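Local coordinates for adenylation domain (Streptomyces sp., PDB 5N9X), which is an adenylation domain of the AMP-binding enzyme family (ANL clan), with adenosine-5'-triphosphate and threonine bound, at residues H181-A186 with E315-A320; R193-S198 with S214-W219. All blocks are in the same frame, centred on the assembly; numbering follows the deposited sequence.

From the N terminus, the chain reaches helix 181-191, whose start is one half of contact 1, and runs straight on into the loop 193-198 of contact 2. After strand 202-205 it enters helix 213-222, which closes the short loop of contact 2. Only about a hundred residues later does segment 315-320 return to helix 181-191 and close contact 1, so contact 2 is nested inside contact 1, a worked example of a short loop closed within a long one. The two also touch: V318 and H319 pack on W216, and V184 meets V215, joining both helices to the loop beside the bound threonine.

Contact 1. Residues H181-A186 with E315-A320; sequences HGNVTA and ETTVHA. With THR (threonine), chain C; ATP (adenosine-5'-triphosphate), chain D.
T317 lays its two branches against the start of helix 181-191, OG1 beside N183 and CG2 over the backbone of V184. OG1 stands 3.4 Å from N183 CB, a packing contact. The methyl CG2 lies 3.9 Å from V184 CA. With CG2 anti to the backbone N, the methyl is directed at the helix and OG1 is left beside N183; the N183 and T317 side chains cross at about a right angle. No hydrogen bond joins the segments. Their buried polar ends turn instead to other partners: T317 OG1 bonds to Q370 O, N183 ND2 to P369 O, and N183 OD1 to R180 N. The helix and the loop thus share one neighbour, the 369-370 backbone.

Just beyond T317, whose O accepts a bond from H319 N, the loop faces the ligand. V318 O is gripped twice by the bound threonine, from its N at 3.0 Å and its OG1 at 3.2 Å, and H319 CE1 comes obliquely within 4.0 Å of the ligand's CG2. V318 CG1 sits above one face of the H319 ring, toward its rim. Lying between strands 306-310 and 321-324, the ligand-binding loop has helix 181-191 on one side, with Y163 of strand 161-167 and V179 of strand 175-180 touching both V184 and T317.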
ATOM      1  N   HIS A 181      10.795   5.229 -12.798  1.00 14.68           N
ATOM      2  CA  HIS A 181      11.995   4.576 -12.288  1.00 12.07           C
ATOM      3  C   HIS A 181      12.722   5.454 -11.276  1.00 13.79           C
ATOM      4  O   HIS A 181      13.029   5.007 -10.175  1.00 16.40           O
ATOM      5  CB  HIS A 181      12.930   4.206 -13.454  1.00 14.23           C
ATOM      6  CG  HIS A 181      12.548   2.936 -14.152  1.00 14.25           C
ATOM      7  ND1 HIS A 181      12.893   1.685 -13.674  1.00 11.56           N
ATOM      8  CD2 HIS A 181      11.854   2.724 -15.298  1.00 14.02           C
ATOM      9  CE1 HIS A 181      12.416   0.760 -14.489  1.00 13.44           C
ATOM     10  NE2 HIS A 181      11.779   1.362 -15.481  1.00 18.58           N
ATOM     11  N   GLY A 182      12.989   6.702 -11.650  1.00 13.74           N
ATOM     12  CA  GLY A 182      13.571   7.685 -10.753  1.00  7.56           C
ATOM     13  C   GLY A 182      12.752   7.981  -9.512  1.00  8.10           C
ATOM     14  O   GLY A 182      13.310   8.302  -8.457  1.00 12.72           O
ATOM     15  N   ASN A 183      11.429   7.886  -9.605  1.00  9.06           N
ATOM     16  CA  ASN A 183      10.635   7.975  -8.382  1.00 11.05           C
ATOM     17  C   ASN A 183      11.008   6.822  -7.436  1.00 13.31           C
ATOM     18  O   ASN A 183      11.402   7.064  -6.289  1.00 10.78           O
ATOM     19  CB  ASN A 183       9.125   7.948  -8.651  1.00 11.79           C
ATOM     20  CG  ASN A 183       8.624   9.131  -9.487  1.00 10.40           C
ATOM     21  OD1 ASN A 183       7.775   8.947 -10.331  1.00 11.39           O
ATOM     22  ND2 ASN A 183       9.108  10.340  -9.209  1.00 12.73           N
ATOM     23  N   VAL A 184      10.910   5.576  -7.915  1.00  7.73           N
ATOM     24  CA  VAL A 184      11.261   4.450  -7.056  1.00 11.87           C
ATOM     25  C   VAL A 184      12.717   4.448  -6.571  1.00 13.15           C
ATOM     26  O   VAL A 184      12.974   4.156  -5.395  1.00 13.27           O
ATOM     27  CB  VAL A 184      11.020   3.072  -7.714  1.00 12.37           C
ATOM     28  CG1 VAL A 184      10.992   2.015  -6.623  1.00  7.87           C
ATOM     29  CG2 VAL A 184       9.716   3.037  -8.463  1.00  9.27           C
ATOM     30  N   THR A 185      13.670   4.745  -7.460  1.00 12.14           N
ATOM     31  CA  THR A 185      15.060   4.759  -7.026  1.00 13.67           C
ATOM     32  C   THR A 185      15.266   5.879  -5.995  1.00 12.22           C
ATOM     33  O   THR A 185      16.017   5.687  -5.038  1.00 13.17           O
ATOM     34  CB  THR A 185      16.082   4.841  -8.236  1.00 20.20           C
ATOM     35  OG1 THR A 185      15.860   6.005  -9.043  1.00 17.85           O
ATOM     36  CG2 THR A 185      15.983   3.585  -9.106  1.00 16.07           C
ATOM     37  N   ALA A 186      14.570   7.007  -6.124  1.00 10.93           N
ATOM     38  CA  ALA A 186      14.632   8.022  -5.062  1.00 10.13           C
ATOM     39  C   ALA A 186      14.088   7.495  -3.723  1.00 10.57           C
ATOM     40  O   ALA A 186      14.591   7.873  -2.673  1.00 13.72           O
ATOM     41  CB  ALA A 186      13.880   9.296  -5.469  1.00  7.54           C
ATOM     42  N   GLU A 315       0.760   8.360  -4.762  1.00 12.74           N
ATOM     43  CA  GLU A 315       1.184   9.512  -5.543  1.00 11.97           C
ATOM     44  C   GLU A 315       2.598   9.997  -5.232  1.00  9.96           C
ATOM     45  O   GLU A 315       3.169  10.767  -5.990  1.00 11.73           O
ATOM     46  CB  GLU A 315       0.173  10.665  -5.369  1.00 16.78           C
ATOM     47  CG  GLU A 315      -1.206  10.424  -6.031  1.00 13.92           C
ATOM     48  CD  GLU A 315      -2.195   9.637  -5.176  1.00 20.31           C
ATOM     49  OE1 GLU A 315      -1.815   9.020  -4.151  1.00 20.27           O
ATOM     50  OE2 GLU A 315      -3.377   9.632  -5.549  1.00 22.65           O
ATOM     51  N   THR A 316       3.178   9.546  -4.132  1.00 10.97           N
ATOM     52  CA  THR A 316       4.542   9.957  -3.804  1.00  9.81           C
ATOM     53  C   THR A 316       5.443   8.745  -3.563  1.00 10.16           C
ATOM     54  O   THR A 316       6.430   8.814  -2.814  1.00 15.49           O
ATOM     55  CB  THR A 316       4.566  10.926  -2.575  1.00 14.46           C
ATOM     56  OG1 THR A 316       4.141  10.248  -1.391  1.00 12.53           O
ATOM     57  CG2 THR A 316       3.673  12.124  -2.815  1.00 13.55           C
ATOM     58  N   THR A 317       5.053   7.640  -4.192  1.00 10.49           N
ATOM     59  CA  THR A 317       5.814   6.393  -4.289  1.00  8.61           C
ATOM     60  C   THR A 317       5.964   5.628  -2.962  1.00  9.57           C
ATOM     61  O   THR A 317       7.025   5.627  -2.357  1.00  9.25           O
ATOM     62  CB  THR A 317       7.225   6.635  -4.918  1.00 12.22           C
ATOM     63  OG1 THR A 317       7.125   7.590  -5.985  1.00 10.64           O
ATOM     64  CG2 THR A 317       7.833   5.317  -5.454  1.00 12.12           C
ATOM     65  N   VAL A 318       4.901   4.923  -2.581  1.00  6.36           N
ATOM     66  CA  VAL A 318       4.873   3.999  -1.447  1.00  9.35           C
ATOM     67  C   VAL A 318       4.977   4.621  -0.040  1.00 13.04           C
ATOM     68  O   VAL A 318       4.032   4.491   0.742  1.00 17.16           O
ATOM     69  CB  VAL A 318       5.967   2.904  -1.568  1.00 15.80           C
ATOM     70  CG1 VAL A 318       5.581   1.719  -0.705  1.00  8.05           C
ATOM     71  CG2 VAL A 318       6.136   2.449  -3.040  1.00 10.44           C
ATOM     72  N   HIS A 319       6.101   5.263   0.288  1.00 10.62           N
ATOM     73  CA  HIS A 319       6.309   5.880   1.611  1.00 11.57           C
ATOM     74  C   HIS A 319       6.727   7.341   1.547  1.00 12.10           C
ATOM     75  O   HIS A 319       7.465   7.740   0.649  1.00 12.54           O
ATOM     76  CB  HIS A 319       7.373   5.116   2.435  1.00 10.10           C
ATOM     77  CG  HIS A 319       7.209   3.629   2.426  1.00 11.22           C
ATOM     78  ND1 HIS A 319       6.110   3.007   2.969  1.00 13.25           N
ATOM     79  CD2 HIS A 319       8.010   2.643   1.949  1.00 10.95           C
ATOM     80  CE1 HIS A 319       6.236   1.695   2.822  1.00 11.94           C
ATOM     81  NE2 HIS A 319       7.377   1.449   2.207  1.00  9.33           N
ATOM     82  N   ALA A 320       6.295   8.119   2.538  1.00 13.20           N
ATOM     83  CA  ALA A 320       6.621   9.537   2.579  1.00 11.19           C
ATOM     84  C   ALA A 320       7.217   9.963   3.928  1.00 18.57           C
ATOM     85  O   ALA A 320       7.750  11.084   4.053  1.00 19.39           O
ATOM     86  CB  ALA A 320       5.390  10.359   2.277  1.00 12.41           C
TER
HETATM   87  N   THR C 601       1.443   3.340  -0.383  1.00 16.63           N
HETATM   88  CA  THR C 601       0.604   2.472   0.456  1.00 26.72           C
HETATM   89  C   THR C 601      -0.761   3.098   0.494  1.00 28.26           C
HETATM   90  O   THR C 601      -1.798   2.588   0.960  1.00 20.35           O
HETATM   91  CB  THR C 601       1.131   2.328   1.904  1.00 23.24           C
HETATM   92  OG1 THR C 601       1.433   3.629   2.448  1.00 19.43           O
HETATM   93  CG2 THR C 601       2.370   1.443   1.932  1.00 14.32           C
HETATM   94  OXT THR C 601      -0.751   4.228   0.026  1.00 28.08           O
HETATM   95  PG  ATP D 602      -6.356   7.367  -3.232  1.00 74.44           P
HETATM   96  O1G ATP D 602      -6.476   8.674  -2.457  1.00 65.76           O
HETATM   97  O2G ATP D 602      -7.425   7.162  -4.261  1.00 60.14           O
HETATM   98  O3G ATP D 602      -4.991   7.119  -3.852  1.00 69.88           O
HETATM   99  PB  ATP D 602      -5.688   5.557  -1.032  1.00 66.01           P
HETATM  100  O1B ATP D 602      -5.682   6.681   0.008  1.00 53.25           O
HETATM  101  O2B ATP D 602      -5.938   4.145  -0.609  1.00 42.90           O
HETATM  102  O3B ATP D 602      -6.694   6.136  -2.179  1.00 71.98           O
HETATM  103  PA  ATP D 602      -3.010   4.943  -1.411  1.00 65.66           P
HETATM  104  O1A ATP D 602      -1.904   5.801  -1.979  1.00 36.62           O
HETATM  105  O2A ATP D 602      -2.920   3.433  -1.597  1.00 50.69           O
HETATM  106  O3A ATP D 602      -4.391   5.512  -1.971  1.00 60.53           O
HETATM  107  O5' ATP D 602      -3.312   5.253   0.166  1.00 43.86           O
HETATM  108  C5' ATP D 602      -2.686   6.279   0.937  1.00 32.94           C
HETATM  109  C4' ATP D 602      -3.629   6.758   2.043  1.00 30.33           C
HETATM  110  O4' ATP D 602      -3.561   5.914   3.181  1.00 21.25           O
HETATM  111  C3' ATP D 602      -3.388   8.181   2.515  1.00 25.22           C
HETATM  112  O3' ATP D 602      -4.426   8.981   1.960  1.00 38.62           O
HETATM  113  C2' ATP D 602      -3.510   8.144   4.017  1.00 23.37           C
HETATM  114  O2' ATP D 602      -4.784   8.672   4.375  1.00 22.77           O
HETATM  115  C1' ATP D 602      -3.487   6.678   4.393  1.00 29.69           C
HETATM  116  N9  ATP D 602      -2.229   6.310   5.113  1.00 25.52           N
HETATM  117  C8  ATP D 602      -1.148   5.722   4.551  1.00 21.22           C
HETATM  118  N7  ATP D 602      -0.157   5.497   5.444  1.00 16.44           N
HETATM  119  C5  ATP D 602      -0.605   5.939   6.632  1.00 18.58           C
HETATM  120  C6  ATP D 602      -0.047   5.992   8.003  1.00 14.02           C
HETATM  121  N6  ATP D 602       1.191   5.523   8.250  1.00 12.66           N
HETATM  122  N1  ATP D 602      -0.811   6.529   8.975  1.00 13.70           N
HETATM  123  C2  ATP D 602      -2.035   7.020   8.692  1.00 22.43           C
HETATM  124  N3  ATP D 602      -2.627   7.000   7.478  1.00 19.77           N
HETATM  125  C4  ATP D 602      -1.967   6.480   6.413  1.00 23.10           C

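Contact 2. Residues R193-S198 with S214-W219; sequences RLFSFS and SVWEIW
W216 reaches with the far rim of its indole, atoms CZ2 and CH2, to two phenylalanines of the loop, F195 and F197, and the three form an aromatic cluster. F195 meets it from the opposite direction: W216 CZ2 lies over one face of the F195 ring, and F195 CE2 comes within 3.7 Å of W216 CH2. Against the six-membered ring of the indole the F195 plane is turned by 52°, an oblique pairing. F197 arrives at about a right angle and offers its edge, with CE2 3.9 Å from W216 CH2 and the planes at 67°. The indole can span the gap because W216 CG is anti to its own backbone N (chi1 167°), which carries the ring away from the helix; the nearest CA atoms, those of F197 and W219, are still 11.6 Å apart. F195 CB in turn lies above one face of the F197 ring, toward its rim, so the two phenylalanines also pack on each other.

More rings widen the cluster: F195 meets F322 and Y280 edge-to-face, and W216 meets W203 and H319 in the same way. The contact therefore fastens the loop that follows helix 181-191 to helix 213-222, close to strands 202-205, 280-284 and 321-324.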
ATOM      1  N   ARG A 193      19.715   5.366   4.775  1.00 25.46           N
ATOM      2  CA  ARG A 193      20.290   5.617   6.094  1.00 26.57           C
ATOM      3  C   ARG A 193      19.347   5.387   7.280  1.00 30.56           C
ATOM      4  O   ARG A 193      19.807   5.206   8.408  1.00 36.74           O
ATOM      5  CB  ARG A 193      20.849   7.043   6.155  1.00 32.94           C
ATOM      6  CG  ARG A 193      22.249   7.157   5.577  1.00 37.73           C
ATOM      7  CD  ARG A 193      22.725   8.596   5.484  1.00 40.06           C
ATOM      8  NE  ARG A 193      24.127   8.689   5.069  1.00 53.34           N
ATOM      9  CZ  ARG A 193      24.638   9.706   4.372  1.00 59.92           C
ATOM     10  NH1 ARG A 193      23.862  10.718   3.999  1.00 65.14           N
ATOM     11  NH2 ARG A 193      25.923   9.717   4.039  1.00 58.56           N
ATOM     12  N   LEU A 194      18.040   5.392   7.054  1.00 22.34           N
ATOM     13  CA  LEU A 194      17.116   5.151   8.159  1.00 23.67           C
ATOM     14  C   LEU A 194      16.912   3.662   8.456  1.00 16.84           C
ATOM     15  O   LEU A 194      16.582   3.272   9.574  1.00 15.24           O
ATOM     16  CB  LEU A 194      15.766   5.814   7.884  1.00 19.43           C
ATOM     17  CG  LEU A 194      15.769   7.347   7.891  1.00 28.13           C
ATOM     18  CD1 LEU A 194      14.587   7.900   7.085  1.00 17.38           C
ATOM     19  CD2 LEU A 194      15.749   7.888   9.311  1.00 17.09           C
ATOM     20  N   PHE A 195      17.084   2.836   7.438  1.00 21.65           N
ATOM     21  CA  PHE A 195      16.956   1.399   7.593  1.00 16.47           C
ATOM     22  C   PHE A 195      18.371   0.848   7.478  1.00 21.58           C
ATOM     23  O   PHE A 195      19.221   1.473   6.836  1.00 21.73           O
ATOM     24  CB  PHE A 195      16.064   0.790   6.495  1.00 12.15           C
ATOM     25  CG  PHE A 195      14.565   0.988   6.681  1.00 16.02           C
ATOM     26  CD1 PHE A 195      13.828   0.154   7.509  1.00 13.52           C
ATOM     27  CD2 PHE A 195      13.884   1.969   5.963  1.00 17.23           C
ATOM     28  CE1 PHE A 195      12.446   0.315   7.643  1.00 12.49           C
ATOM     29  CE2 PHE A 195      12.493   2.131   6.093  1.00 12.49           C
ATOM     30  CZ  PHE A 195      11.784   1.307   6.937  1.00 11.16           C
ATOM     31  N   SER A 196      18.618  -0.328   8.046  1.00 17.39           N
ATOM     32  CA  SER A 196      19.867  -1.051   7.783  1.00 19.99           C
ATOM     33  C   SER A 196      19.621  -2.374   7.041  1.00 19.40           C
ATOM     34  O   SER A 196      19.471  -3.430   7.667  1.00 22.32           O
ATOM     35  CB  SER A 196      20.599  -1.302   9.101  1.00 22.64           C
ATOM     36  OG  SER A 196      21.790  -2.035   8.902  1.00 26.77           O
ATOM     37  N   PHE A 197      19.562  -2.309   5.714  1.00 16.42           N
ATOM     38  CA  PHE A 197      19.328  -3.491   4.877  1.00 15.50           C
ATOM     39  C   PHE A 197      20.605  -4.144   4.347  1.00 15.54           C
ATOM     40  O   PHE A 197      21.569  -3.464   4.011  1.00 20.06           O
ATOM     41  CB  PHE A 197      18.429  -3.124   3.682  1.00 10.19           C
ATOM     42  CG  PHE A 197      17.080  -2.608   4.082  1.00 14.68           C
ATOM     43  CD1 PHE A 197      16.327  -3.286   5.040  1.00 12.29           C
ATOM     44  CD2 PHE A 197      16.541  -1.477   3.487  1.00 11.04           C
ATOM     45  CE1 PHE A 197      15.078  -2.826   5.422  1.00 13.59           C
ATOM     46  CE2 PHE A 197      15.283  -1.018   3.854  1.00 13.45           C
ATOM     47  CZ  PHE A 197      14.552  -1.686   4.824  1.00 10.26           C
ATOM     48  N   SER A 198      20.595  -5.468   4.223  1.00 21.32           N
ATOM     49  CA  SER A 198      21.722  -6.158   3.605  1.00 15.06           C
ATOM     50  C   SER A 198      21.262  -7.337   2.757  1.00 19.46           C
ATOM     51  O   SER A 198      20.103  -7.765   2.838  1.00 13.80           O
ATOM     52  CB  SER A 198      22.713  -6.645   4.668  1.00 15.18           C
ATOM     53  OG  SER A 198      22.403  -7.949   5.080  1.00 15.48           O
ATOM     54  N   SER A 214       3.841  -3.653  -2.458  1.00  9.12           N
ATOM     55  CA  SER A 214       4.593  -4.767  -3.063  1.00 13.91           C
ATOM     56  C   SER A 214       5.860  -4.326  -3.784  1.00 11.05           C
ATOM     57  O   SER A 214       6.808  -5.078  -3.888  1.00 12.43           O
ATOM     58  CB  SER A 214       3.704  -5.540  -4.046  1.00 20.33           C
ATOM     59  OG  SER A 214       3.458  -4.792  -5.235  1.00 15.77           O
ATOM     60  N   VAL A 215       5.850  -3.103  -4.303  1.00 19.89           N
ATOM     61  CA  VAL A 215       7.048  -2.457  -4.867  1.00 13.64           C
ATOM     62  C   VAL A 215       8.170  -2.314  -3.852  1.00 11.00           C
ATOM     63  O   VAL A 215       9.324  -2.598  -4.122  1.00 11.38           O
ATOM     64  CB  VAL A 215       6.711  -1.072  -5.404  1.00 11.67           C
ATOM     65  CG1 VAL A 215       7.926  -0.410  -6.057  1.00  7.26           C
ATOM     66  CG2 VAL A 215       5.562  -1.183  -6.394  1.00 11.95           C
ATOM     67  N   TRP A 216       7.801  -1.865  -2.671  1.00 10.41           N
ATOM     68  CA  TRP A 216       8.732  -1.779  -1.577  1.00  9.84           C
ATOM     69  C   TRP A 216       9.242  -3.165  -1.223  1.00 11.78           C
ATOM     70  O   TRP A 216      10.431  -3.369  -1.006  1.00  7.64           O
ATOM     71  CB  TRP A 216       8.040  -1.104  -0.409  1.00  7.54           C
ATOM     72  CG  TRP A 216       8.692  -1.157   0.900  1.00  8.05           C
ATOM     73  CD1 TRP A 216       8.275  -1.870   1.969  1.00  7.57           C
ATOM     74  CD2 TRP A 216       9.847  -0.418   1.329  1.00 10.74           C
ATOM     75  NE1 TRP A 216       9.097  -1.644   3.042  1.00 11.02           N
ATOM     76  CE2 TRP A 216      10.070  -0.749   2.681  1.00 11.94           C
ATOM     77  CE3 TRP A 216      10.717   0.488   0.700  1.00  7.31           C
ATOM     78  CZ2 TRP A 216      11.146  -0.206   3.428  1.00 10.42           C
ATOM     79  CZ3 TRP A 216      11.779   1.019   1.436  1.00  5.76           C
ATOM     80  CH2 TRP A 216      11.984   0.669   2.786  1.00  7.13           C
ATOM     81  N   GLU A 217       8.319  -4.114  -1.184  1.00 13.79           N
ATOM     82  CA  GLU A 217       8.655  -5.462  -0.786  1.00 13.77           C
ATOM     83  C   GLU A 217       9.584  -6.107  -1.823  1.00 13.25           C
ATOM     84  O   GLU A 217      10.647  -6.606  -1.477  1.00 13.75           O
ATOM     85  CB  GLU A 217       7.381  -6.303  -0.583  1.00 13.70           C
ATOM     86  CG  GLU A 217       6.592  -5.951   0.679  1.00 17.63           C
ATOM     87  CD  GLU A 217       5.257  -6.718   0.805  1.00 20.77           C
ATOM     88  OE1 GLU A 217       4.672  -7.118  -0.226  1.00 18.16           O
ATOM     89  OE2 GLU A 217       4.788  -6.911   1.947  1.00 23.32           O
ATOM     90  N   ILE A 218       9.179  -6.094  -3.082  1.00 10.32           N
ATOM     91  CA  ILE A 218       9.972  -6.705  -4.152  1.00 11.94           C
ATOM     92  C   ILE A 218      11.370  -6.086  -4.285  1.00 15.96           C
ATOM     93  O   ILE A 218      12.395  -6.798  -4.299  1.00 11.71           O
ATOM     94  CB  ILE A 218       9.251  -6.579  -5.530  1.00 11.46           C
ATOM     95  CG1 ILE A 218       8.008  -7.474  -5.590  1.00 13.42           C
ATOM     96  CG2 ILE A 218      10.208  -6.855  -6.676  1.00  9.86           C
ATOM     97  CD1 ILE A 218       6.868  -6.923  -6.529  1.00 18.66           C
ATOM     98  N   TRP A 219      11.404  -4.750  -4.370  1.00 11.75           N
ATOM     99  CA  TRP A 219      12.647  -4.055  -4.638  1.00  9.49           C
ATOM    100  C   TRP A 219      13.494  -3.886  -3.384  1.00  9.87           C
ATOM    101  O   TRP A 219      14.716  -3.765  -3.478  1.00 15.42           O
ATOM    102  CB  TRP A 219      12.342  -2.725  -5.319  1.00  7.92           C
ATOM    103  CG  TRP A 219      11.963  -3.029  -6.711  1.00 12.72           C
ATOM    104  CD1 TRP A 219      10.707  -2.971  -7.263  1.00 11.08           C
ATOM    105  CD2 TRP A 219      12.823  -3.539  -7.731  1.00 13.91           C
ATOM    106  NE1 TRP A 219      10.748  -3.381  -8.562  1.00  8.75           N
ATOM    107  CE2 TRP A 219      12.030  -3.731  -8.883  1.00 12.51           C
ATOM    108  CE3 TRP A 219      14.189  -3.843  -7.786  1.00 11.91           C
ATOM    109  CZ2 TRP A 219      12.565  -4.223 -10.088  1.00 11.47           C
ATOM    110  CZ3 TRP A 219      14.718  -4.317  -8.975  1.00 10.36           C
ATOM    111  CH2 TRP A 219      13.913  -4.504 -10.109  1.00 12.99           C
TER